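Local coordinates for protein TetR transcriptional regulator (Chloroflexus aurantiacus, PDB 3QBM) that probably binds DNA through an N-terminal helix-turn-helix domain and regulates transcription, as other members of the TetR repressor family do, at residues 27-30 with 31-34; 115-118 with 119-122; 158-161 with 162-166. All coordinates share one frame; numbering follows the deposited sequence.

Contact 1: residues 27-30 with 31-34; sequences GTAI and SDIM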
loop_
_atom_site.group_PDB
_atom_site.type_symbol
_atom_site.label_atom_id
_atom_site.label_comp_id
_atom_site.label_asym_id
_atom_site.label_seq_id
_atom_site.Cartn_x
_atom_site.Cartn_y
_atom_site.Cartn_z
ATOM N N GLY A 27 11.376 10.672 -8.344
ATOM C CA GLY A 27 12.721 10.162 -8.080
ATOM C C GLY A 27 13.456 9.526 -9.246
ATOM O O GLY A 27 14.575 9.079 -9.070
ATOM N N THR A 28 12.822 9.444 -10.415
ATOM C CA THR A 28 13.422 8.880 -11.625
ATOM C C THR A 28 13.777 10.091 -12.508
ATOM O O THR A 28 12.871 10.803 -12.950
ATOM C CB THR A 28 12.446 7.919 -12.357
ATOM O OG1 THR A 28 12.232 6.728 -11.574
ATOM C CG2 THR A 28 12.968 7.494 -13.749
ATOM N N ALA A 29 15.065 10.358 -12.707
ATOM C CA ALA A 29 15.487 11.503 -13.557
ATOM C C ALA A 29 15.573 11.071 -15.004
ATOM O O ALA A 29 15.729 9.891 -15.319
ATOM C CB ALA A 29 16.813 12.058 -13.094
ATOM N N ILE A 30 15.435 12.018 -15.909
ATOM C CA ILE A 30 15.480 11.681 -17.324
ATOM C C ILE A 30 16.835 10.999 -17.686
ATOM O O ILE A 30 16.888 10.160 -18.565
ATOM C CB ILE A 30 15.174 12.921 -18.216
ATOM C CG1 ILE A 30 15.055 12.512 -19.703
ATOM C CG2 ILE A 30 16.239 14.007 -18.038
ATOM C CD1 ILE A 30 13.915 11.670 -20.039
ATOM N N SER A 31 17.918 11.364 -17.012
ATOM C CA SER A 31 19.199 10.698 -17.255
ATOM C C SER A 31 19.176 9.193 -16.938
ATOM O O SER A 31 19.923 8.421 -17.557
ATOM C CB SER A 31 20.338 11.403 -16.502
ATOM O OG SER A 31 20.057 11.513 -15.129
ATOM N N ASP A 32 18.319 8.759 -16.004
ATOM C CA ASP A 32 18.140 7.307 -15.719
ATOM C C ASP A 32 17.406 6.649 -16.890
ATOM O O ASP A 32 17.778 5.586 -17.323
ATOM C CB ASP A 32 17.337 7.075 -14.402
ATOM C CG ASP A 32 18.016 7.703 -13.172
ATOM O OD1 ASP A 32 19.218 7.455 -12.999
ATOM O OD2 ASP A 32 17.378 8.448 -12.389
ATOM N N ILE A 33 16.354 7.294 -17.396
ATOM C CA ILE A 33 15.625 6.792 -18.542
ATOM C C ILE A 33 16.577 6.712 -19.751
ATOM O O ILE A 33 16.561 5.742 -20.469
ATOM C CB ILE A 33 14.363 7.670 -18.822
ATOM C CG1 ILE A 33 13.406 7.641 -17.610
ATOM C CG2 ILE A 33 13.624 7.192 -20.055
ATOM C CD1 ILE A 33 12.354 8.745 -17.639
HETATM N N MSE A 34 17.411 7.727 -19.953
HETATM C CA MSE A 34 18.446 7.718 -21.030
HETATM C C MSE A 34 19.338 6.465 -20.917
HETATM O O MSE A 34 19.452 5.694 -21.868
HETATM C CB MSE A 34 19.307 9.006 -20.988
HETATM C CG MSE A 34 18.540 10.276 -21.413
HETATM SE SE MSE A 34 19.408 11.909 -20.877
HETATM C CE MSE A 34 21.149 11.475 -21.648
#
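Asp32 reaches back over the first turn of helix 30-37 to Ala29, the N-cap residue just before that helix. Its CB rests 3.4 Å from Ala29 O. From there the chain keeps beside its own backbone N (chi1 -59°), which brings CG to 3.8 Å from Ala29 O and lets OD2 take the amide hydrogen of Ala29 N at 3.0 Å. The donor meets the anti side of OD2, 22° out of the carboxylate plane. This is the side-chain half of a capping box; the return bond runs through the backbone, Asp32 N giving its hydrogen to Ala29 O. Ile33 N adds a weak, longer bond to the same oxygen, and Met34 N starts the regular helical pattern on Ile30 O at 2.8 Å. Among the apolar side chains, Thr28 CG2 lies 3.9 Å from Ile33 CG1, the two crossing at about a right angle, and Ile30 CD1 meets Ile33 CD1 at 4.1 Å. Ile30 and Ile33 both touch Ile44 of helix 41-45, while Thr28 and Ile33 pack on helix 2-23. This is the start of the first helix of the predicted helix-turn-helix motif in the three-helix DNA-binding domain of the TetR family.

Contact 2: residues 115-118 with 119-122; sequences DTNP and MLRE
Asn117 caps the N-terminus of helix 118-144 with its side-chain oxygen: OD1 accepts from Leu120 N at 2.8 Å, the N-H pointing almost straight at it (169°), with the donor in the carbonyl plane. This is a classic asparagine N-cap, at the head of the long helix of the TetR C-terminal domain. With CG anti to the backbone N of Asn117 (chi1 -165°), the amide reaches toward the first turn, where OD1 also lies 3.5 Å from Leu120 CB. A water accepts from Met119 N at 2.9 Å and gives a weak bond back to OD1 of Asn117, tying a second amide of the first turn to the cap. The main chain takes over with Arg121 N on Asn117 O and Glu122 N on Pro118 O, both at 2.9 Å.

Farther out, Leu120 turns to the interior against Leu56 and Phe59 of helix 51-74, while the other end of the Asn117 amide, ND2, is hydrogen-bonded to a triethylene glycol, probably from the crystallisation liquor. Asp115, a magnesium-binding residue of this protein although no metal is bound to it in this chain, makes a salt bridge with Arg173 of the second subunit. Arg121 folds back along the loop, bent at chi3 (67°), and its NH1 is hydrogen-bonded to the carbonyl oxygen of Asp114, itself a magnesium-binding residue. With NH1 so bonded, the Arg121 guanidinium has one face over Pro118, whose CA sits 3.7 Å above the plane, offset toward the rim, while Arg121 NH2 is 3.9 Å from Pro118 CG.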
loop_
_atom_site.group_PDB
_atom_site.type_symbol
_atom_site.label_atom_id
_atom_site.label_comp_id
_atom_site.label_asym_id
_atom_site.label_seq_id
_atom_site.Cartn_x
_atom_site.Cartn_y
_atom_site.Cartn_z
ATOM N N ASP A 115 -1.994 12.037 -3.514
ATOM C CA ASP A 115 -2.062 13.431 -3.046
ATOM C C ASP A 115 -1.158 14.348 -3.878
ATOM O O ASP A 115 -0.842 15.478 -3.473
ATOM C CB ASP A 115 -1.699 13.492 -1.547
ATOM C CG ASP A 115 -2.692 12.756 -0.690
ATOM O OD1 ASP A 115 -3.779 13.310 -0.508
ATOM O OD2 ASP A 115 -2.426 11.620 -0.199
ATOM N N THR A 116 -0.739 13.875 -5.049
ATOM C CA THR A 116 0.120 14.683 -5.883
ATOM C C THR A 116 -0.339 14.853 -7.319
ATOM O O THR A 116 -0.093 15.900 -7.903
ATOM C CB THR A 116 1.573 14.170 -5.913
ATOM O OG1 THR A 116 1.673 12.873 -6.524
ATOM C CG2 THR A 116 2.151 14.122 -4.511
ATOM N N ASN A 117 -0.988 13.845 -7.895
ATOM C CA ASN A 117 -1.205 13.837 -9.347
ATOM C C ASN A 117 -2.578 13.305 -9.746
ATOM O O ASN A 117 -2.799 12.076 -9.831
ATOM C CB ASN A 117 -0.075 13.028 -9.977
ATOM C CG ASN A 117 0.028 13.232 -11.464
ATOM O OD1 ASN A 117 -0.772 12.706 -12.230
ATOM N ND2 ASN A 117 1.022 14.010 -11.881
ATOM N N PRO A 118 -3.531 14.220 -9.950
ATOM C CA PRO A 118 -4.871 13.844 -10.364
ATOM C C PRO A 118 -4.934 12.860 -11.557
ATOM O O PRO A 118 -5.764 11.954 -11.560
ATOM C CB PRO A 118 -5.490 15.189 -10.733
ATOM C CG PRO A 118 -4.861 16.132 -9.760
ATOM C CD PRO A 118 -3.449 15.661 -9.627
HETATM N N MSE A 119 -4.081 13.038 -12.559
HETATM C CA MSE A 119 -4.172 12.207 -13.765
HETATM C C MSE A 119 -3.711 10.786 -13.500
HETATM O O MSE A 119 -4.381 9.849 -13.935
HETATM C CB MSE A 119 -3.451 12.823 -14.978
HETATM C CG MSE A 119 -4.174 14.027 -15.547
HETATM SE SE MSE A 119 -3.132 14.804 -17.019
HETATM C CE MSE A 119 -3.613 13.457 -18.358
ATOM N N LEU A 120 -2.599 10.608 -12.783
ATOM C CA LEU A 120 -2.193 9.265 -12.375
ATOM C C LEU A 120 -3.205 8.646 -11.402
ATOM O O LEU A 120 -3.509 7.465 -11.510
ATOM C CB LEU A 120 -0.800 9.223 -11.762
ATOM C CG LEU A 120 0.327 9.265 -12.795
ATOM C CD1 LEU A 120 1.662 9.443 -12.104
ATOM C CD2 LEU A 120 0.292 7.999 -13.607
ATOM N N ARG A 121 -3.708 9.435 -10.454
ATOM C CA ARG A 121 -4.705 8.944 -9.509
ATOM C C ARG A 121 -5.926 8.382 -10.248
ATOM O O ARG A 121 -6.443 7.306 -9.906
ATOM C CB ARG A 121 -5.112 10.056 -8.508
ATOM C CG ARG A 121 -6.140 9.607 -7.474
ATOM C CD ARG A 121 -6.351 10.631 -6.365
ATOM N NE ARG A 121 -6.980 11.836 -6.881
ATOM C CZ ARG A 121 -6.459 13.072 -6.869
ATOM N NH1 ARG A 121 -5.247 13.349 -6.358
ATOM N NH2 ARG A 121 -7.180 14.070 -7.370
ATOM N N GLU A 122 -6.368 9.091 -11.286
ATOM C CA GLU A 122 -7.528 8.672 -12.048
ATOM C C GLU A 122 -7.250 7.369 -12.778
ATOM O O GLU A 122 -8.124 6.518 -12.908
ATOM C CB GLU A 122 -7.935 9.755 -13.056
ATOM C CG GLU A 122 -9.255 9.414 -13.723
ATOM C CD GLU A 122 -9.785 10.539 -14.604
ATOM O OE1 GLU A 122 -8.973 11.283 -15.197
ATOM O OE2 GLU A 122 -11.024 10.663 -14.712
HETATM O O HOH W 1 -2.427 15.382 -12.899
#

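Contact 3: residues 158-161 with 162-166; sequences ALLI and IATME
From Ala158 to Glu166 the backbone is regular alpha helix: Ile162 N bonds to Ala158 O and Thr164 N to Leu160 O at 2.9 Å, Ala163 N to Leu159 O and Met165 N to Ile161 O at 3.0 Å. Thr164 adds a side-chain bond to this ladder. Its hydroxyl stays beside its own backbone N (chi1 -56°), which turns OG1 back along the helix to donate to Leu160 O at 2.7 Å. That carbonyl therefore takes two hydrogens from one residue, and they arrive from opposite faces of its plane: OG1 stands 38° out of it, whereas the amide is tilted by 21°. In a buried setting, the bond gives the hydroxyl a partner within its own helix. Leu160 and Thr164 run side by side in the same direction, and Leu160 CD1 comes to 3.8 Å of Thr164 OG1.

Ile162 leans back along the helix in a similar way, its CG1 lying 3.2 Å from Ala158 O and CD1 following close by. Also one turn apart, Ile161 CG2 and Met165 CG touch at 4.4 Å, a looser apolar contact. Bent at both chi2 and chi3, Met165 packs on Phe91 of helix 80-92 and on Leu181 and Ala184 of helix 179-196. Ile161 meets Phe87 and Leu88 of helix 80-92, and Ile162 packs on Trp131 of helix 118-144. On the dimer side, Thr164 OG1 makes a weak hydrogen bond with Thr164 OG1 of the second subunit, Leu160 packs on His187 of that subunit, and Ile162 on its Leu171. Helices 154-175 and 179-196 are the pair that, as in other TetR-family proteins, build the dimer interface, a four-helix bundle with their counterparts from the second subunit.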
loop_
_atom_site.group_PDB
_atom_site.type_symbol
_atom_site.label_atom_id
_atom_site.label_comp_id
_atom_site.label_asym_id
_atom_site.label_seq_id
_atom_site.Cartn_x
_atom_site.Cartn_y
_atom_site.Cartn_z
ATOM N N ALA A 158 -15.029 -7.374 -3.224
ATOM C CA ALA A 158 -13.972 -6.905 -4.132
ATOM C C ALA A 158 -13.011 -5.989 -3.428
ATOM O O ALA A 158 -11.792 -6.132 -3.534
ATOM C CB ALA A 158 -14.575 -6.198 -5.353
ATOM N N LEU A 159 -13.559 -5.020 -2.706
ATOM C CA LEU A 159 -12.704 -4.092 -1.997
ATOM C C LEU A 159 -11.955 -4.785 -0.861
ATOM O O LEU A 159 -10.809 -4.441 -0.608
ATOM C CB LEU A 159 -13.502 -2.913 -1.475
ATOM C CG LEU A 159 -14.122 -1.976 -2.480
ATOM C CD1 LEU A 159 -15.100 -1.046 -1.747
ATOM C CD2 LEU A 159 -13.123 -1.145 -3.202
ATOM N N LEU A 160 -12.571 -5.762 -0.170
ATOM C CA LEU A 160 -11.824 -6.511 0.864
ATOM C C LEU A 160 -10.630 -7.262 0.252
ATOM O O LEU A 160 -9.492 -7.189 0.774
ATOM C CB LEU A 160 -12.741 -7.502 1.559
ATOM C CG LEU A 160 -12.069 -8.458 2.546
ATOM C CD1 LEU A 160 -11.533 -7.671 3.760
ATOM C CD2 LEU A 160 -13.116 -9.518 2.974
ATOM N N ILE A 161 -10.897 -7.996 -0.832
ATOM C CA ILE A 161 -9.884 -8.738 -1.554
ATOM C C ILE A 161 -8.749 -7.824 -2.007
ATOM O O ILE A 161 -7.601 -8.117 -1.760
ATOM C CB ILE A 161 -10.469 -9.429 -2.803
ATOM C CG1 ILE A 161 -11.249 -10.670 -2.396
ATOM C CG2 ILE A 161 -9.334 -9.764 -3.790
ATOM C CD1 ILE A 161 -12.161 -11.234 -3.555
ATOM N N ILE A 162 -9.071 -6.709 -2.663
ATOM C CA ILE A 162 -8.034 -5.798 -3.157
ATOM C C ILE A 162 -7.177 -5.197 -2.043
ATOM O O ILE A 162 -5.945 -5.162 -2.152
ATOM C CB ILE A 162 -8.634 -4.674 -4.039
ATOM C CG1 ILE A 162 -9.276 -5.300 -5.266
ATOM C CG2 ILE A 162 -7.552 -3.626 -4.428
ATOM C CD1 ILE A 162 -10.262 -4.315 -6.025
ATOM N N ALA A 163 -7.838 -4.763 -0.980
ATOM C CA ALA A 163 -7.164 -4.183 0.193
ATOM C C ALA A 163 -6.234 -5.228 0.783
ATOM O O ALA A 163 -5.040 -4.948 1.030
ATOM C CB ALA A 163 -8.176 -3.733 1.279
ATOM N N THR A 164 -6.758 -6.423 1.027
ATOM C CA THR A 164 -5.955 -7.470 1.669
ATOM C C THR A 164 -4.730 -7.856 0.886
ATOM O O THR A 164 -3.607 -7.947 1.458
ATOM C CB THR A 164 -6.807 -8.712 1.930
ATOM O OG1 THR A 164 -7.950 -8.313 2.715
ATOM C CG2 THR A 164 -6.005 -9.787 2.707
HETATM N N MSE A 165 -4.938 -8.121 -0.395
HETATM C CA MSE A 165 -3.870 -8.620 -1.252
HETATM C C MSE A 165 -2.826 -7.529 -1.504
HETATM O O MSE A 165 -1.628 -7.801 -1.418
HETATM C CB MSE A 165 -4.409 -9.237 -2.552
HETATM C CG MSE A 165 -5.253 -10.495 -2.370
HETATM SE SE MSE A 165 -4.664 -11.837 -1.050
HETATM C CE MSE A 165 -3.024 -12.449 -1.910
ATOM N N GLU A 166 -3.249 -6.288 -1.741
ATOM C CA GLU A 166 -2.302 -5.214 -1.969
ATOM C C GLU A 166 -1.517 -4.896 -0.702
ATOM O O GLU A 166 -0.309 -4.658 -0.792
ATOM C CB GLU A 166 -2.982 -3.940 -2.497
ATOM C CG GLU A 166 -3.435 -4.027 -3.926
ATOM C CD GLU A 166 -2.309 -3.955 -4.938
ATOM O OE1 GLU A 166 -1.174 -4.404 -4.660
ATOM O OE2 GLU A 166 -2.579 -3.433 -6.019
#

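Overall arrangement
The three contacts follow one another along the chain without touching. The centre of contact 1, in the probable DNA-binding domain, is about 23 Å from the centre of the chain, whereas contacts 2 and 3 belong to the C-terminal domain. Contact 2 is about equally far from the other two, its centre about 20 Å from that of contact 1 and about 21 Å from that of contact 3. Contacts 2 and 3 sit on successive helices, and both touch the second subunit. Contact 2 holds Asp115, and its Arg121 side chain is about 5 Å from that of the magnesium ligand Asp114; the Thr28 side chain of contact 1 is about 10 Å from a bound magnesium ion.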